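Local coordinates for protein (endonuclease) (PDB 1BYR), which is an endonuclease built on the PLD-like fold, a mixed beta-sheet flanked by helices, and modelled as a pair of subunits, at residues E2-R16 with A116-M130. Sequence-based numbering, arbitrary orientation.
Sequences EPSVQVGYSPEGSAR and AETKNSENAVVIWNM
Gln6 reaches obliquely across to Trp128 with its extended side chain, its OE1 arriving at the indole edge, amide and ring planes 21° apart. OE1 of Gln6 accepts a hydrogen bond from Trp128 NE1 at 3.0 Å, in the carbonyl plane and on a lone pair, though the bond is bent (139° at the hydrogen) and OE1 sits somewhat out of the ring plane. Val126 CG1 packs over one face of the indole, offset toward its rim, and Ser4 OG lies near its CD1. On the other face of the sheet, Val7 and Val125 stand side by side, CG2 of Val7 3.7 Å from CG1 of Val125. The Tyr9 ring next to them presents its edge to Glu122 O and to CB of Asn123, while its hydroxyl hydrogen-bonds to Ser136 of the second subunit. These residues belong to strands 4-10 and 122-128, an antiparallel pair at one margin of the mixed PLD-like sheet; 4-10 is its outermost strand within the chain, and strand 104-108 flanks 122-128. Paired backbone hydrogen bonds link Ser4 with Trp128, Gln6 with Val126, Gly8 with Ala124 and Ser10 with Glu122. At the far end, Ser10 OG sits beside its own backbone N (chi1 -68°), from where it donates to Ala116 O at 2.6 Å, in the carbonyl plane, and accepts from a water that also reaches Glu117 O and Arg16 N. CB of Ala15, on helix 14-25, meets CB of Ala124 at 4.0 Å. Arg16 and Glu117 cross at about a right angle: NH2 of Arg16 forms a salt bridge to OE1 of Glu117 at 3.1 Å, and CB of Glu117 lies over the guanidinium centre.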
# COMPACT_ATOMS: atom_id res chain seq x y z
N GLU A 2 5.83 -10.06 -21.15
CA GLU A 2 5.34 -10.98 -20.10
C GLU A 2 4.88 -10.20 -18.85
O GLU A 2 3.81 -10.44 -18.32
CB GLU A 2 6.42 -12.00 -19.72
CG GLU A 2 5.92 -13.18 -18.90
CD GLU A 2 5.18 -14.22 -19.73
OE1 GLU A 2 3.95 -14.06 -19.95
OE2 GLU A 2 5.82 -15.20 -20.17
N PRO A 3 5.71 -9.26 -18.38
CA PRO A 3 5.26 -8.53 -17.20
C PRO A 3 4.06 -7.63 -17.51
O PRO A 3 3.96 -7.07 -18.60
CB PRO A 3 6.49 -7.71 -16.79
CG PRO A 3 7.32 -7.62 -18.02
CD PRO A 3 7.03 -8.82 -18.86
N SER A 4 3.13 -7.54 -16.56
CA SER A 4 1.94 -6.71 -16.72
C SER A 4 1.44 -6.29 -15.34
O SER A 4 1.83 -6.88 -14.34
CB SER A 4 0.84 -7.47 -17.44
OG SER A 4 0.40 -8.57 -16.67
N VAL A 5 0.58 -5.27 -15.29
CA VAL A 5 0.07 -4.80 -14.01
C VAL A 5 -1.44 -4.59 -14.04
O VAL A 5 -1.98 -4.07 -15.01
CB VAL A 5 0.75 -3.46 -13.59
CG1 VAL A 5 0.25 -3.04 -12.21
CG2 VAL A 5 2.27 -3.61 -13.57
N GLN A 6 -2.11 -5.01 -12.98
CA GLN A 6 -3.55 -4.85 -12.87
C GLN A 6 -3.79 -4.05 -11.62
O GLN A 6 -2.99 -4.11 -10.69
CB GLN A 6 -4.23 -6.22 -12.70
CG GLN A 6 -4.72 -6.86 -13.97
CD GLN A 6 -5.39 -8.16 -13.69
OE1 GLN A 6 -4.74 -9.17 -13.45
NE2 GLN A 6 -6.72 -8.16 -13.70
N VAL A 7 -4.89 -3.29 -11.58
CA VAL A 7 -5.24 -2.51 -10.40
C VAL A 7 -6.72 -2.67 -10.11
O VAL A 7 -7.53 -2.89 -11.01
CB VAL A 7 -4.97 -0.97 -10.55
CG1 VAL A 7 -5.09 -0.27 -9.20
CG2 VAL A 7 -3.60 -0.74 -11.11
N GLY A 8 -7.06 -2.55 -8.83
CA GLY A 8 -8.44 -2.64 -8.39
C GLY A 8 -8.58 -1.64 -7.25
O GLY A 8 -7.58 -1.29 -6.61
N TYR A 9 -9.80 -1.17 -6.98
CA TYR A 9 -10.02 -0.20 -5.92
C TYR A 9 -11.16 -0.56 -4.99
O TYR A 9 -12.03 -1.36 -5.33
CB TYR A 9 -10.30 1.18 -6.54
CG TYR A 9 -9.33 1.58 -7.63
CD1 TYR A 9 -8.04 1.99 -7.31
CD2 TYR A 9 -9.70 1.55 -8.98
CE1 TYR A 9 -7.13 2.36 -8.30
CE2 TYR A 9 -8.79 1.92 -9.98
CZ TYR A 9 -7.52 2.32 -9.63
OH TYR A 9 -6.61 2.67 -10.61
N SER A 10 -11.14 0.04 -3.79
CA SER A 10 -12.20 -0.14 -2.81
C SER A 10 -12.71 1.28 -2.57
O SER A 10 -11.97 2.25 -2.74
CB SER A 10 -11.65 -0.74 -1.51
OG SER A 10 -11.22 -2.07 -1.69
N PRO A 11 -13.99 1.44 -2.20
CA PRO A 11 -15.01 0.40 -2.00
C PRO A 11 -15.67 -0.10 -3.29
O PRO A 11 -16.66 -0.82 -3.23
CB PRO A 11 -16.01 1.09 -1.08
CG PRO A 11 -15.98 2.51 -1.54
CD PRO A 11 -14.53 2.78 -1.92
N GLU A 12 -15.13 0.27 -4.44
CA GLU A 12 -15.69 -0.16 -5.73
C GLU A 12 -15.92 -1.68 -5.82
O GLU A 12 -16.93 -2.15 -6.35
CB GLU A 12 -14.76 0.28 -6.87
CG GLU A 12 -15.00 1.72 -7.37
CD GLU A 12 -14.35 2.79 -6.48
OE1 GLU A 12 -13.84 2.48 -5.39
OE2 GLU A 12 -14.36 3.97 -6.90
N GLY A 13 -14.96 -2.44 -5.31
CA GLY A 13 -15.08 -3.89 -5.36
C GLY A 13 -14.00 -4.55 -6.18
O GLY A 13 -13.69 -5.73 -5.98
N SER A 14 -13.39 -3.81 -7.09
CA SER A 14 -12.36 -4.38 -7.95
C SER A 14 -11.07 -4.78 -7.23
O SER A 14 -10.37 -5.70 -7.67
CB SER A 14 -12.05 -3.43 -9.10
OG SER A 14 -11.72 -2.15 -8.59
N ALA A 15 -10.74 -4.11 -6.13
CA ALA A 15 -9.52 -4.44 -5.39
C ALA A 15 -9.66 -5.84 -4.77
O ALA A 15 -8.79 -6.70 -4.92
CB ALA A 15 -9.27 -3.43 -4.30
N ARG A 16 -10.76 -6.05 -4.07
CA ARG A 16 -11.00 -7.33 -3.43
C ARG A 16 -10.92 -8.47 -4.45
O ARG A 16 -10.20 -9.45 -4.24
CB ARG A 16 -12.38 -7.30 -2.75
CG ARG A 16 -12.89 -8.63 -2.26
CD ARG A 16 -14.41 -8.64 -2.26
NE ARG A 16 -14.93 -8.98 -0.94
CZ ARG A 16 -15.96 -8.37 -0.35
NH1 ARG A 16 -16.58 -7.37 -0.95
NH2 ARG A 16 -16.35 -8.76 0.85
N ALA A 116 -11.43 -2.83 4.48
CA ALA A 116 -10.62 -2.56 3.29
C ALA A 116 -11.32 -2.94 1.98
O ALA A 116 -11.10 -2.33 0.93
CB ALA A 116 -9.31 -3.32 3.39
N GLU A 117 -12.16 -3.97 2.06
CA GLU A 117 -12.89 -4.48 0.90
C GLU A 117 -14.17 -3.73 0.54
O GLU A 117 -14.49 -3.54 -0.63
CB GLU A 117 -13.30 -5.95 1.12
CG GLU A 117 -12.17 -6.86 1.57
CD GLU A 117 -12.60 -8.33 1.77
OE1 GLU A 117 -13.65 -8.57 2.40
OE2 GLU A 117 -11.88 -9.23 1.29
N THR A 118 -14.85 -3.27 1.58
CA THR A 118 -16.16 -2.67 1.42
C THR A 118 -16.43 -1.23 1.87
O THR A 118 -17.46 -0.65 1.50
CB THR A 118 -17.16 -3.63 2.13
OG1 THR A 118 -17.73 -4.53 1.17
CG2 THR A 118 -18.20 -2.87 2.89
N LYS A 119 -15.53 -0.64 2.64
CA LYS A 119 -15.78 0.72 3.15
C LYS A 119 -14.76 1.81 2.79
O LYS A 119 -15.14 2.90 2.39
CB LYS A 119 -15.91 0.67 4.69
CG LYS A 119 -16.72 -0.51 5.24
CD LYS A 119 -18.16 -0.11 5.53
CE LYS A 119 -19.06 -1.33 5.76
NZ LYS A 119 -18.59 -2.19 6.91
N ASN A 120 -13.48 1.50 2.97
CA ASN A 120 -12.42 2.46 2.71
C ASN A 120 -12.10 2.65 1.24
O ASN A 120 -12.45 1.84 0.39
CB ASN A 120 -11.14 2.00 3.40
CG ASN A 120 -11.30 1.92 4.90
OD1 ASN A 120 -12.19 2.51 5.49
ND2 ASN A 120 -10.42 1.16 5.53
N SER A 121 -11.43 3.77 0.94
CA SER A 121 -10.96 3.98 -0.41
C SER A 121 -9.58 3.33 -0.33
O SER A 121 -8.80 3.59 0.60
CB SER A 121 -10.82 5.47 -0.75
OG SER A 121 -10.28 5.61 -2.05
N GLU A 122 -9.31 2.43 -1.27
CA GLU A 122 -8.04 1.70 -1.32
C GLU A 122 -7.69 1.40 -2.75
O GLU A 122 -8.49 1.57 -3.66
CB GLU A 122 -8.13 0.33 -0.62
CG GLU A 122 -8.84 0.28 0.70
CD GLU A 122 -7.91 0.47 1.87
OE1 GLU A 122 -6.73 0.78 1.64
OE2 GLU A 122 -8.37 0.30 3.01
N ASN A 123 -6.46 0.95 -2.94
CA ASN A 123 -6.00 0.52 -4.24
C ASN A 123 -5.16 -0.72 -3.99
O ASN A 123 -4.46 -0.82 -2.98
CB ASN A 123 -5.16 1.60 -4.94
CG ASN A 123 -3.80 1.80 -4.29
OD1 ASN A 123 -3.68 2.53 -3.31
ND2 ASN A 123 -2.79 1.16 -4.82
N ALA A 124 -5.26 -1.69 -4.90
CA ALA A 124 -4.44 -2.89 -4.83
C ALA A 124 -3.91 -3.09 -6.22
O ALA A 124 -4.65 -2.93 -7.20
CB ALA A 124 -5.29 -4.13 -4.40
N VAL A 125 -2.62 -3.41 -6.33
CA VAL A 125 -2.04 -3.67 -7.63
C VAL A 125 -1.41 -5.06 -7.63
O VAL A 125 -0.94 -5.55 -6.59
CB VAL A 125 -0.94 -2.64 -8.00
CG1 VAL A 125 -1.55 -1.25 -8.08
CG2 VAL A 125 0.19 -2.67 -6.98
N VAL A 126 -1.47 -5.72 -8.78
CA VAL A 126 -0.84 -7.01 -8.93
C VAL A 126 0.14 -6.89 -10.07
O VAL A 126 -0.25 -6.65 -11.21
CB VAL A 126 -1.86 -8.14 -9.22
CG1 VAL A 126 -1.12 -9.45 -9.44
CG2 VAL A 126 -2.83 -8.30 -8.03
N ILE A 127 1.43 -7.01 -9.75
CA ILE A 127 2.50 -6.91 -10.73
C ILE A 127 2.88 -8.33 -11.11
O ILE A 127 3.56 -9.03 -10.35
CB ILE A 127 3.74 -6.17 -10.14
CG1 ILE A 127 3.31 -4.81 -9.57
CG2 ILE A 127 4.80 -5.97 -11.22
CD1 ILE A 127 4.29 -4.21 -8.58
N TRP A 128 2.42 -8.76 -12.28
CA TRP A 128 2.66 -10.10 -12.77
C TRP A 128 3.96 -10.34 -13.53
O TRP A 128 4.40 -9.50 -14.32
CB TRP A 128 1.54 -10.53 -13.72
CG TRP A 128 0.17 -10.48 -13.16
CD1 TRP A 128 -0.73 -9.45 -13.27
CD2 TRP A 128 -0.52 -11.54 -12.49
NE1 TRP A 128 -1.93 -9.81 -12.70
CE2 TRP A 128 -1.82 -11.09 -12.22
CE3 TRP A 128 -0.14 -12.83 -12.09
CZ2 TRP A 128 -2.77 -11.89 -11.56
CZ3 TRP A 128 -1.08 -13.62 -11.44
CH2 TRP A 128 -2.38 -13.14 -11.19
N ASN A 129 4.54 -11.51 -13.30
CA ASN A 129 5.73 -11.94 -14.01
C ASN A 129 6.90 -10.97 -14.07
O ASN A 129 7.31 -10.53 -15.14
CB ASN A 129 5.31 -12.38 -15.42
CG ASN A 129 4.24 -13.46 -15.40
OD1 ASN A 129 3.08 -13.26 -15.78
ND2 ASN A 129 4.61 -14.63 -14.91
N MET A 130 7.42 -10.65 -12.90
CA MET A 130 8.58 -9.78 -12.75
C MET A 130 9.40 -10.47 -11.69
O MET A 130 9.40 -10.08 -10.52
CB MET A 130 8.16 -8.39 -12.28
CG MET A 130 7.64 -7.50 -13.38
SD MET A 130 7.75 -5.73 -13.00
CE MET A 130 9.49 -5.48 -13.04
O HOH W 1 1.53 -11.18 -17.49
O HOH W 2 -12.90 -3.79 -3.11